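Local coordinates for conserved exported protein (Bacteroides fragilis, PDB 3CLW) that is of unknown function but probably hydrolyses O-glycosidic bonds, at residues A46-K51 against V366-L371; A217-Q222 against K266-F271; L371-S376 against Q382-I387. All coordinates share one frame; numbering follows the deposited sequence.

Contact 1 is buried, contact 2 is partly buried and contact 3 lies at the surface. Contacts 1 and 3 are neighbours, with centres 15 Å apart. They share L371 and the small sheet of strands 368-371 and 386-389. They also touch: L48 CD1 and I368 CG2 pack on I387 CG2. Contact 2 is about 17 Å from contact 1 and about 29 Å from contact 3 between nearest atoms, beyond the chain's centre. The chemistry changes with place. Contact 1 is purely apolar. Contact 2 adds one side-chain hydrogen bond to van der Waals contact. Contact 3 rests on two backbone bonds, a water bridge and two leucines, each beside an acidic side chain.

Contact 1: residues A46-K51 against V366-L371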
loop_
_atom_site.group_PDB
_atom_site.type_symbol
_atom_site.label_atom_id
_atom_site.label_comp_id
_atom_site.label_asym_id
_atom_site.label_seq_id
_atom_site.Cartn_x
_atom_site.Cartn_y
_atom_site.Cartn_z
ATOM N N ALA A 46 11.346 -11.357 6.361
ATOM C CA ALA A 46 11.223 -10.248 7.305
ATOM C C ALA A 46 12.319 -9.165 7.158
ATOM O O ALA A 46 12.026 -7.956 7.247
ATOM C CB ALA A 46 11.176 -10.768 8.728
ATOM N N ASP A 47 13.565 -9.592 6.930
ATOM C CA ASP A 47 14.623 -8.648 6.637
ATOM C C ASP A 47 14.352 -7.845 5.339
ATOM O O ASP A 47 14.508 -6.634 5.344
ATOM C CB ASP A 47 16.016 -9.320 6.571
ATOM C CG ASP A 47 16.493 -9.890 7.924
ATOM O OD1 ASP A 47 15.977 -9.526 9.026
ATOM O OD2 ASP A 47 17.420 -10.728 7.870
ATOM N N LEU A 48 13.980 -8.515 4.245
ATOM C CA LEU A 48 13.696 -7.827 2.951
ATOM C C LEU A 48 12.577 -6.791 3.082
ATOM O O LEU A 48 12.579 -5.785 2.388
ATOM C CB LEU A 48 13.344 -8.826 1.827
ATOM C CG LEU A 48 14.507 -9.725 1.303
ATOM C CD1 LEU A 48 13.988 -11.018 0.663
ATOM C CD2 LEU A 48 15.428 -8.976 0.357
ATOM N N LEU A 49 11.663 -7.034 4.025
ATOM C CA LEU A 49 10.462 -6.199 4.191
ATOM C C LEU A 49 10.702 -4.999 5.102
ATOM O O LEU A 49 10.297 -3.902 4.770
ATOM C CB LEU A 49 9.328 -7.049 4.750
ATOM C CG LEU A 49 8.769 -8.166 3.881
ATOM C CD1 LEU A 49 7.594 -8.904 4.530
ATOM C CD2 LEU A 49 8.327 -7.602 2.580
ATOM N N PHE A 50 11.396 -5.221 6.227
ATOM C CA PHE A 50 11.356 -4.305 7.374
ATOM C C PHE A 50 12.682 -3.702 7.825
ATOM O O PHE A 50 12.677 -2.631 8.437
ATOM C CB PHE A 50 10.726 -5.004 8.585
ATOM C CG PHE A 50 9.389 -5.589 8.303
ATOM C CD1 PHE A 50 8.349 -4.779 7.787
ATOM C CD2 PHE A 50 9.149 -6.946 8.537
ATOM C CE1 PHE A 50 7.101 -5.321 7.501
ATOM C CE2 PHE A 50 7.894 -7.506 8.272
ATOM C CZ PHE A 50 6.860 -6.682 7.751
ATOM N N LYS A 51 13.791 -4.387 7.546
ATOM C CA LYS A 51 15.043 -4.081 8.228
ATOM C C LYS A 51 15.761 -2.948 7.508
ATOM O O LYS A 51 16.109 -3.068 6.349
ATOM C CB LYS A 51 15.928 -5.341 8.338
ATOM C CG LYS A 51 17.132 -5.191 9.260
ATOM C CD LYS A 51 17.841 -6.517 9.412
ATOM C CE LYS A 51 18.994 -6.457 10.396
ATOM N NZ LYS A 51 19.613 -7.821 10.527
ATOM N N VAL A 366 4.478 -8.449 -7.413
ATOM C CA VAL A 366 4.704 -7.759 -6.133
ATOM C C VAL A 366 6.224 -7.870 -5.842
ATOM O O VAL A 366 6.955 -8.348 -6.702
ATOM C CB VAL A 366 3.852 -8.341 -4.981
ATOM C CG1 VAL A 366 2.333 -8.145 -5.235
ATOM C CG2 VAL A 366 4.190 -9.795 -4.734
ATOM N N PRO A 367 6.700 -7.321 -4.709
ATOM C CA PRO A 367 8.130 -7.372 -4.315
ATOM C C PRO A 367 8.793 -8.766 -4.264
ATOM O O PRO A 367 9.918 -8.915 -4.724
ATOM C CB PRO A 367 8.130 -6.738 -2.930
ATOM C CG PRO A 367 6.956 -5.815 -2.987
ATOM C CD PRO A 367 5.909 -6.519 -3.758
ATOM N N ILE A 368 8.127 -9.747 -3.674
ATOM C CA ILE A 368 8.724 -11.061 -3.461
ATOM C C ILE A 368 7.900 -12.112 -4.181
ATOM O O ILE A 368 6.682 -12.222 -3.978
ATOM C CB ILE A 368 8.866 -11.451 -1.949
ATOM C CG1 ILE A 368 9.900 -10.574 -1.244
ATOM C CG2 ILE A 368 9.297 -12.934 -1.794
ATOM C CD1 ILE A 368 9.767 -10.568 0.328
ATOM N N GLN A 369 8.582 -12.860 -5.046
ATOM C CA GLN A 369 8.009 -14.020 -5.693
ATOM C C GLN A 369 8.507 -15.302 -5.007
ATOM O O GLN A 369 9.678 -15.449 -4.715
ATOM C CB GLN A 369 8.333 -14.035 -7.179
ATOM C CG GLN A 369 7.871 -15.317 -7.862
ATOM C CD GLN A 369 7.929 -15.221 -9.349
ATOM O OE1 GLN A 369 8.823 -14.594 -9.909
ATOM N NE2 GLN A 369 6.975 -15.844 -10.011
ATOM N N LEU A 370 7.574 -16.195 -4.747
ATOM C CA LEU A 370 7.793 -17.417 -4.005
ATOM C C LEU A 370 7.847 -18.497 -5.064
ATOM O O LEU A 370 6.922 -18.590 -5.864
ATOM C CB LEU A 370 6.576 -17.662 -3.115
ATOM C CG LEU A 370 6.494 -17.264 -1.635
ATOM C CD1 LEU A 370 7.503 -16.199 -1.138
ATOM C CD2 LEU A 370 5.073 -16.857 -1.367
ATOM N N LEU A 371 8.929 -19.269 -5.100
ATOM C CA LEU A 371 9.093 -20.313 -6.140
ATOM C C LEU A 371 9.023 -21.689 -5.497
ATOM O O LEU A 371 9.723 -21.935 -4.538
ATOM C CB LEU A 371 10.412 -20.148 -6.910
ATOM C CG LEU A 371 10.612 -18.766 -7.560
ATOM C CD1 LEU A 371 12.067 -18.508 -7.989
ATOM C CD2 LEU A 371 9.678 -18.551 -8.739
#
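L48 and L49, near the end of helix 39-50, face the start of strand 368-371, and the backbones stay well apart, with 8.7 Å between L48 CA and I368 CA and 8.9 Å between L49 CA and P367 CA. One methyl group bridges this gap. It is CD1 of I368, the end of a side chain that leaves the strand in the direction of the helix. CG1 of I368 stands beside the backbone N, opposite the carbonyl carbon (chi1 -68°), and the chain then runs out extended (chi2 161°) to bring the methyl up against both leucines. I368 CD1 is 4.0 Å from L49 CD2 and 4.3 Å from L48 CB.

The two leucines use different parts. L49 offers a terminal methyl, and its side chain meets that of I368 at about a right angle. L48 touches I368 with its CB, while its branched end turns to I387 and T389 of strand 386-389. Within the helix, L49 CB lies over the centre of the F50 ring, 3.6 Å above its plane. L49 also packs on F113 of helix 108-119, and I368 on V360 of strand 360-361.

No hydrogen bond crosses between the segments, and they bury only 113 Å² against each other. The strand's backbone bonds go from I368 to A359, next to strand 360-361, and from Q369 to S388 of strand 386-389. The contact is therefore a small hydrophobic one. Within these two segments hydrocarbon groups alone carry it, so it has little directional character; K41 supplies polar ties between the helix and the sheet region.

Contact 2: residues A217-Q222 against K266-F271; sequences AISEAQ and KFKNLF
Van der Waals contact joins I218 of helix 204-221 to N269 of the loop that leads into strand 270-276. The two CA atoms, I218 CA and N269 CA, are 7.0 Å apart, and their side chains slide past each other in opposite directions. I218 CG2 sits over the face of the N269 amide, directly above its carbon, at 3.4 Å from N269 CG. CG2 of I218 stands anti to the backbone N (chi1 -74° for the CG1 branch), which turns this methyl onto the amide. The other branch passes the stem of the asparagine, with I218 CD1 4.0 Å from N269 CB. I218 also packs on I227 and on V165 of helix 157-173.

Hydrogen bonding comes from the edge of the same amide. N269 ND2 donates to S219 OG at 2.9 Å. The bond is bent, with an angle of 140° at the hydrogen, but the hydroxyl oxygen lies close to the amide plane, 8° out of it. Methyl contact on the face and a bond at the edge together limit how the amide can turn. S219 OG has a further weak hydrogen bond with D215 O.

The main chain of N269 is held too. F267 to L270 form a type I beta turn, closed by L270 N to F267 O at 3.3 Å. N269 N bonds to the D215 side chain (OD1) of helix 204-221. On the more exposed side, the extended K268 chain runs by the serine, with K268 CD 4.1 Å from S219 OG.

The arrangement fits a TIM barrel: the C-terminal end of an outer helix packs against the loop entering a barrel strand, on the side of the barrel away from the C-terminal strand ends, where active sites of this fold lie.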
loop_
_atom_site.group_PDB
_atom_site.type_symbol
_atom_site.label_atom_id
_atom_site.label_comp_id
_atom_site.label_asym_id
_atom_site.label_seq_id
_atom_site.Cartn_x
_atom_site.Cartn_y
_atom_site.Cartn_z
ATOM N N ALA A 217 -16.787 3.326 19.306
ATOM C CA ALA A 217 -16.055 2.211 19.915
ATOM C C ALA A 217 -14.601 2.591 20.303
ATOM O O ALA A 217 -14.111 2.211 21.375
ATOM C CB ALA A 217 -16.105 1.004 18.953
ATOM N N ILE A 218 -13.925 3.368 19.460
ATOM C CA ILE A 218 -12.544 3.797 19.763
ATOM C C ILE A 218 -12.496 4.731 20.984
ATOM O O ILE A 218 -11.531 4.695 21.765
ATOM C CB ILE A 218 -11.868 4.499 18.548
ATOM C CG1 ILE A 218 -11.491 3.478 17.464
ATOM C CG2 ILE A 218 -10.618 5.370 18.989
ATOM C CD1 ILE A 218 -11.154 4.116 16.089
ATOM N N SER A 219 -13.540 5.568 21.119
ATOM C CA SER A 219 -13.644 6.528 22.210
ATOM C C SER A 219 -13.895 5.789 23.506
ATOM O O SER A 219 -13.225 6.071 24.501
ATOM C CB SER A 219 -14.729 7.598 21.928
ATOM O OG SER A 219 -14.297 8.513 20.930
ATOM N N GLU A 220 -14.792 4.805 23.488
ATOM C CA GLU A 220 -15.036 3.958 24.664
ATOM C C GLU A 220 -13.791 3.174 25.105
ATOM O O GLU A 220 -13.523 3.051 26.301
ATOM C CB GLU A 220 -16.205 2.992 24.410
ATOM C CG GLU A 220 -17.611 3.626 24.624
ATOM C CD GLU A 220 -18.780 2.850 23.942
ATOM O OE1 GLU A 220 -19.754 3.525 23.526
ATOM O OE2 GLU A 220 -18.723 1.587 23.818
ATOM N N ALA A 221 -13.033 2.653 24.135
ATOM C CA ALA A 221 -11.820 1.892 24.419
ATOM C C ALA A 221 -10.664 2.815 24.814
ATOM O O ALA A 221 -9.755 2.384 25.491
ATOM C CB ALA A 221 -11.431 1.055 23.209
ATOM N N GLN A 222 -10.711 4.074 24.368
ATOM C CA GLN A 222 -9.615 5.034 24.520
ATOM C C GLN A 222 -8.281 4.499 23.978
ATOM O O GLN A 222 -7.251 4.592 24.636
ATOM C CB GLN A 222 -9.474 5.493 25.980
ATOM C CG GLN A 222 -10.779 6.081 26.619
ATOM C CD GLN A 222 -10.640 6.265 28.140
ATOM O OE1 GLN A 222 -10.094 7.263 28.598
ATOM N NE2 GLN A 222 -11.099 5.278 28.916
ATOM N N LYS A 266 -16.435 15.245 10.698
ATOM C CA LYS A 266 -16.781 15.534 12.087
ATOM C C LYS A 266 -16.331 14.488 13.106
ATOM O O LYS A 266 -16.237 14.781 14.302
ATOM C CB LYS A 266 -18.298 15.683 12.202
ATOM C CG LYS A 266 -19.093 14.410 11.821
ATOM C CD LYS A 266 -20.577 14.745 11.605
ATOM C CE LYS A 266 -21.398 13.489 11.317
ATOM N NZ LYS A 266 -22.848 13.746 10.989
ATOM N N PHE A 267 -16.118 13.252 12.658
ATOM C CA PHE A 267 -15.783 12.179 13.575
ATOM C C PHE A 267 -14.362 12.339 14.092
ATOM O O PHE A 267 -13.416 12.417 13.320
ATOM C CB PHE A 267 -16.034 10.829 12.935
ATOM C CG PHE A 267 -17.500 10.546 12.693
ATOM C CD1 PHE A 267 -18.374 10.321 13.765
ATOM C CD2 PHE A 267 -18.016 10.545 11.410
ATOM C CE1 PHE A 267 -19.740 10.073 13.542
ATOM C CE2 PHE A 267 -19.377 10.284 11.189
ATOM C CZ PHE A 267 -20.226 10.045 12.255
ATOM N N LYS A 268 -14.266 12.462 15.408
ATOM C CA LYS A 268 -13.018 12.647 16.169
ATOM C C LYS A 268 -11.938 11.601 15.813
ATOM O O LYS A 268 -10.757 11.921 15.722
ATOM C CB LYS A 268 -13.380 12.537 17.658
ATOM C CG LYS A 268 -12.271 12.731 18.674
ATOM C CD LYS A 268 -12.676 12.134 20.042
ATOM C CE LYS A 268 -11.535 12.282 21.103
ATOM N NZ LYS A 268 -11.612 11.310 22.304
ATOM N N ASN A 269 -12.347 10.351 15.623
ATOM C CA ASN A 269 -11.369 9.261 15.482
ATOM C C ASN A 269 -11.115 8.860 14.040
ATOM O O ASN A 269 -10.452 7.848 13.778
ATOM C CB ASN A 269 -11.760 8.055 16.343
ATOM C CG ASN A 269 -11.772 8.386 17.802
ATOM O OD1 ASN A 269 -10.783 8.894 18.325
ATOM N ND2 ASN A 269 -12.883 8.096 18.479
ATOM N N LEU A 270 -11.647 9.665 13.116
ATOM C CA LEU A 270 -11.366 9.499 11.695
ATOM C C LEU A 270 -9.921 9.870 11.437
ATOM O O LEU A 270 -9.456 10.920 11.893
ATOM C CB LEU A 270 -12.249 10.406 10.848
ATOM C CG LEU A 270 -12.109 10.262 9.311
ATOM C CD1 LEU A 270 -12.867 9.055 8.742
ATOM C CD2 LEU A 270 -12.526 11.583 8.587
ATOM N N PHE A 271 -9.215 9.013 10.704
ATOM C CA PHE A 271 -7.962 9.414 10.111
ATOM C C PHE A 271 -8.283 10.327 8.936
ATOM O O PHE A 271 -8.983 9.912 7.993
ATOM C CB PHE A 271 -7.181 8.187 9.644
ATOM C CG PHE A 271 -5.855 8.513 9.025
ATOM C CD1 PHE A 271 -5.080 9.586 9.502
ATOM C CD2 PHE A 271 -5.340 7.710 7.995
ATOM C CE1 PHE A 271 -3.835 9.869 8.934
ATOM C CE2 PHE A 271 -4.097 8.004 7.419
ATOM C CZ PHE A 271 -3.365 9.093 7.883
#

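Contact 3: residues L371-S376 against Q382-I387; sequences LPLEGS and QYDGEI
L371 and E386 stand side by side and point the same way, as partners of an antiparallel hydrogen-bonded pair on one face of the sheet. Two nearly straight backbone bonds fix them: L371 N to E386 O at 2.7 Å and E386 N to L371 O at 2.8 Å. Both donors lie in the plane of the carbonyl they meet. The E386 chain is extended, with CG anti to the backbone N (chi1 -169°). It runs along the leucine and brings E386 OE1 to 3.6 Å from L371 CD1. The carboxylate thus lies beside a methyl group, with its aliphatic stem next to the leucine.

L373 folds back over the opposite segment and is set obliquely to D384. Its two methyls part: L373 CD2 rests on the backbone at 3.5 Å from G385 C, and L373 CD1 meets the carboxylate at 3.6 Å from D384 OD2. G385 is almost fully extended, and with no side chain there L371 O comes to 3.6 Å from G385 CA. D384 OD1 also takes the N-H of G385, on its anti side and 33° out of the carboxylate plane. Its stronger partner is K41 NZ, in a salt bridge.

A water joins the segments where they diverge, accepting from L373 N and donating to D384 O at 2.8 Å. Beyond it, L373 to S376 make a type II turn with G375 at its third position. S376 N and OG both bond to L373 O from the same face of its plane.

This surface hairpin loop connects neighbouring strands 368-371 and 386-389. K41 of helix 39-50 also bonds to G385 O, and I387 packs on that helix. Q382 and Y383 meet helix 30-36.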
loop_
_atom_site.group_PDB
_atom_site.type_symbol
_atom_site.label_atom_id
_atom_site.label_comp_id
_atom_site.label_asym_id
_atom_site.label_seq_id
_atom_site.Cartn_x
_atom_site.Cartn_y
_atom_site.Cartn_z
ATOM N N LEU A 371 8.929 -19.269 -5.100
ATOM C CA LEU A 371 9.093 -20.313 -6.140
ATOM C C LEU A 371 9.023 -21.689 -5.497
ATOM O O LEU A 371 9.723 -21.935 -4.538
ATOM C CB LEU A 371 10.412 -20.148 -6.910
ATOM C CG LEU A 371 10.612 -18.766 -7.560
ATOM C CD1 LEU A 371 12.067 -18.508 -7.989
ATOM C CD2 LEU A 371 9.678 -18.551 -8.739
ATOM N N PRO A 372 8.176 -22.588 -6.017
ATOM C CA PRO A 372 8.160 -23.923 -5.410
ATOM C C PRO A 372 9.573 -24.518 -5.413
ATOM O O PRO A 372 10.351 -24.221 -6.316
ATOM C CB PRO A 372 7.259 -24.721 -6.345
ATOM C CG PRO A 372 6.363 -23.686 -6.970
ATOM C CD PRO A 372 7.270 -22.503 -7.177
ATOM N N LEU A 373 9.929 -25.290 -4.394
ATOM C CA LEU A 373 11.163 -26.084 -4.482
ATOM C C LEU A 373 11.063 -26.993 -5.720
ATOM O O LEU A 373 9.963 -27.229 -6.251
ATOM C CB LEU A 373 11.395 -26.877 -3.201
ATOM C CG LEU A 373 11.425 -26.002 -1.944
ATOM C CD1 LEU A 373 11.660 -26.807 -0.682
ATOM C CD2 LEU A 373 12.456 -24.873 -2.083
ATOM N N GLU A 374 12.187 -27.463 -6.236
ATOM C CA GLU A 374 12.128 -28.080 -7.561
ATOM C C GLU A 374 11.253 -29.320 -7.614
ATOM O O GLU A 374 11.232 -30.131 -6.671
ATOM C CB GLU A 374 13.495 -28.266 -8.207
ATOM C CG GLU A 374 14.317 -29.369 -7.674
ATOM C CD GLU A 374 15.489 -29.720 -8.601
ATOM O OE1 GLU A 374 15.269 -29.840 -9.838
ATOM O OE2 GLU A 374 16.624 -29.885 -8.073
ATOM N N GLY A 375 10.482 -29.403 -8.700
ATOM C CA GLY A 375 9.536 -30.485 -8.899
ATOM C C GLY A 375 8.237 -30.413 -8.103
ATOM O O GLY A 375 7.394 -31.314 -8.212
ATOM N N SER A 376 8.072 -29.344 -7.311
ATOM C CA SER A 376 6.942 -29.214 -6.380
ATOM C C SER A 376 5.866 -28.340 -6.984
ATOM O O SER A 376 6.136 -27.562 -7.910
ATOM C CB SER A 376 7.415 -28.650 -5.050
ATOM O OG SER A 376 8.626 -29.279 -4.637
ATOM N N GLN A 382 2.682 -23.601 0.722
ATOM C CA GLN A 382 2.109 -23.441 2.082
ATOM C C GLN A 382 3.117 -23.861 3.191
ATOM O O GLN A 382 3.049 -23.408 4.359
ATOM C CB GLN A 382 0.773 -24.187 2.209
ATOM C CG GLN A 382 -0.324 -23.584 1.335
ATOM C CD GLN A 382 -1.729 -24.163 1.549
ATOM O OE1 GLN A 382 -1.907 -25.200 2.186
ATOM N NE2 GLN A 382 -2.738 -23.473 1.013
ATOM N N TYR A 383 4.091 -24.680 2.797
ATOM C CA TYR A 383 5.029 -25.295 3.737
ATOM C C TYR A 383 6.476 -24.822 3.654
ATOM O O TYR A 383 7.129 -24.725 4.675
ATOM C CB TYR A 383 4.958 -26.847 3.623
ATOM C CG TYR A 383 3.532 -27.338 3.749
ATOM C CD1 TYR A 383 2.811 -27.139 4.928
ATOM C CD2 TYR A 383 2.892 -27.962 2.681
ATOM C CE1 TYR A 383 1.494 -27.556 5.032
ATOM C CE2 TYR A 383 1.580 -28.388 2.774
ATOM C CZ TYR A 383 0.887 -28.183 3.946
ATOM O OH TYR A 383 -0.422 -28.616 4.054
ATOM N N ASP A 384 6.965 -24.578 2.439
ATOM C CA ASP A 384 8.372 -24.234 2.163
ATOM C C ASP A 384 8.468 -23.756 0.706
ATOM O O ASP A 384 7.587 -24.041 -0.091
ATOM C CB ASP A 384 9.248 -25.486 2.339
ATOM C CG ASP A 384 10.709 -25.169 2.556
ATOM O OD1 ASP A 384 11.135 -24.013 2.373
ATOM O OD2 ASP A 384 11.470 -26.101 2.891
ATOM N N GLY A 385 9.543 -23.062 0.342
ATOM C CA GLY A 385 9.700 -22.598 -1.029
ATOM C C GLY A 385 10.971 -21.795 -1.146
ATOM O O GLY A 385 11.722 -21.695 -0.209
ATOM N N GLU A 386 11.196 -21.214 -2.316
ATOM C CA GLU A 386 12.350 -20.360 -2.592
ATOM C C GLU A 386 11.909 -18.884 -2.732
ATOM O O GLU A 386 10.938 -18.572 -3.398
ATOM C CB GLU A 386 13.042 -20.814 -3.895
ATOM C CG GLU A 386 14.405 -20.159 -4.148
ATOM C CD GLU A 386 14.810 -20.115 -5.620
ATOM O OE1 GLU A 386 14.306 -20.928 -6.435
ATOM O OE2 GLU A 386 15.657 -19.255 -5.965
ATOM N N ILE A 387 12.665 -18.001 -2.101
ATOM C CA ILE A 387 12.446 -16.558 -2.144
ATOM C C ILE A 387 13.149 -15.950 -3.381
ATOM O O ILE A 387 14.344 -16.165 -3.602
ATOM C CB ILE A 387 12.973 -15.923 -0.831
ATOM C CG1 ILE A 387 12.211 -16.490 0.360
ATOM C CG2 ILE A 387 12.898 -14.413 -0.862
ATOM C CD1 ILE A 387 13.050 -16.573 1.603
HETATM O O HOH W 1 7.704 -25.708 -2.348
#